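Local coordinates for regulating synaptic membrane exocytosis protein 2 (Rattus norvegicus, PDB 2CJS) that probably acts in synaptic vesicle exocytosis as a Rab3-interacting molecule, here represented by its zinc-finger domain, which binds two zinc ions, at residues V53-L56 and C57-Q60. Numbering follows the deposited sequence. Where two conformers were deposited one is given.
Sequences VCNL and CRKQ. With ZN (zinc ion), chain M.
Cys-54 and Cys-57 reach one zinc ion from the start of a helix, a compact example of how a CxxC zinc-binding pair can also serve as a helix cap. Cys-54 SG lies 2.4 Å and Cys-57 SG 2.3 Å from the zinc ion, and Cys-28 and Cys-31 complete this Cys4 site of the RIM2-alpha zinc finger. Strand 49-54 ends here and helix 55-61 begins, with Cys-54 at the N-cap. Cys-54 SG sits between its own backbone N and carbonyl carbon (chi1 79°), a turn that lets the sulfur bind zinc while accepting a nearly straight bond from Cys-57 N at 3.4 Å. This N-H would be expected to ease the negative charge on the thiolate. Cys-57 sends its sulfur to the metal, while Cys-57 CB meets Val-53 CG2 at 3.8 Å in the conformer of Val-53 given here.

Away from the zinc, Asn-55 and Arg-58 run side by side and point the same way, their amide and guanidinium planes 62° apart. A bend at chi3 (60°) brings Arg-58 NH1 to Asn-55 OD1, above the amide plane, in a bond that is far from straight. The chain of another protein supplies an acidic side chain that forms a salt bridge with Arg-58 NE. A leucine in place of Arg-58 would probably leave Asn-55 OD1 without this donor and that acidic group without its charged mate. In the same Val-53 conformer, the aliphatic part of Arg-58 crosses Val-53 at about a right angle, with Arg-58 CG 4.0 Å from Val-53 CG2. In the backbone, Arg-58 N donates to Cys-54 O at 3.0 Å.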
loop_
_atom_site.group_PDB
_atom_site.type_symbol
_atom_site.label_atom_id
_atom_site.label_comp_id
_atom_site.label_asym_id
_atom_site.label_seq_id
_atom_site.Cartn_x
_atom_site.Cartn_y
_atom_site.Cartn_z
ATOM N N VAL C 53 4.767 13.725 11.520
ATOM C CA VAL C 53 4.358 15.093 11.914
ATOM C C VAL C 53 3.395 15.692 10.907
ATOM O O VAL C 53 3.696 15.786 9.692
ATOM C CB VAL C 53 5.574 16.056 12.210
ATOM C CG1 VAL C 53 6.488 16.179 11.006
ATOM C CG2 VAL C 53 5.098 17.481 12.661
ATOM N N CYS C 54 2.243 16.101 11.427
ATOM C CA CYS C 54 1.174 16.615 10.584
ATOM C C CYS C 54 1.516 18.029 10.080
ATOM O O CYS C 54 2.370 18.758 10.635
ATOM C CB CYS C 54 -0.189 16.580 11.281
ATOM S SG CYS C 54 -0.417 17.964 12.460
ATOM N N ASN C 55 0.820 18.432 9.018
ATOM C CA ASN C 55 1.140 19.719 8.402
ATOM C C ASN C 55 0.685 20.914 9.227
ATOM O O ASN C 55 1.224 22.004 9.065
ATOM C CB ASN C 55 0.495 19.777 7.008
ATOM C CG ASN C 55 1.292 18.962 5.958
ATOM O OD1 ASN C 55 2.430 18.522 6.208
ATOM N ND2 ASN C 55 0.643 18.712 4.771
ATOM N N LEU C 56 -0.247 20.714 10.166
ATOM C CA LEU C 56 -0.617 21.815 11.045
ATOM C C LEU C 56 0.477 22.090 12.056
ATOM O O LEU C 56 0.768 23.269 12.339
ATOM C CB LEU C 56 -1.966 21.561 11.728
ATOM C CG LEU C 56 -3.125 21.529 10.709
ATOM C CD1 LEU C 56 -4.428 21.278 11.496
ATOM C CD2 LEU C 56 -3.244 22.804 9.865
ATOM N N CYS C 57 1.044 21.043 12.630
ATOM C CA CYS C 57 2.148 21.244 13.539
ATOM C C CYS C 57 3.338 21.815 12.760
ATOM O O CYS C 57 4.073 22.643 13.288
ATOM C CB CYS C 57 2.538 19.905 14.157
ATOM S SG CYS C 57 1.426 19.399 15.483
ATOM N N ARG C 58 3.577 21.327 11.561
ATOM C CA ARG C 58 4.651 21.941 10.738
ATOM C C ARG C 58 4.434 23.427 10.579
ATOM O O ARG C 58 5.365 24.233 10.789
ATOM C CB ARG C 58 4.765 21.291 9.346
ATOM C CG ARG C 58 5.202 19.782 9.441
ATOM C CD ARG C 58 5.173 19.177 8.028
ATOM N NE ARG C 58 6.084 19.855 7.075
ATOM C CZ ARG C 58 6.087 19.641 5.748
ATOM N NH1 ARG C 58 5.196 18.820 5.206
ATOM N NH2 ARG C 58 7.005 20.211 4.952
ATOM N N LYS C 59 3.223 23.815 10.230
ATOM C CA LYS C 59 2.950 25.242 10.005
ATOM C C LYS C 59 3.234 26.050 11.263
ATOM O O LYS C 59 3.822 27.143 11.222
ATOM C CB LYS C 59 1.494 25.452 9.601
ATOM C CG LYS C 59 1.185 26.955 9.328
ATOM C CD LYS C 59 1.852 27.517 8.003
ATOM C CE LYS C 59 1.797 29.080 7.861
ATOM N NZ LYS C 59 3.043 29.879 8.309
ATOM N N GLN C 60 2.786 25.532 12.408
ATOM C CA GLN C 60 2.916 26.235 13.666
ATOM C C GLN C 60 4.408 26.568 13.956
ATOM O O GLN C 60 4.743 27.653 14.462
ATOM C CB GLN C 60 2.341 25.378 14.826
ATOM C CG GLN C 60 2.419 26.008 16.213
ATOM C CD GLN C 60 2.189 24.917 17.282
ATOM O OE1 GLN C 60 3.092 24.157 17.624
ATOM N NE2 GLN C 60 0.960 24.820 17.771
HETATM ZN ZN ZN M . 0.435 17.496 14.617
#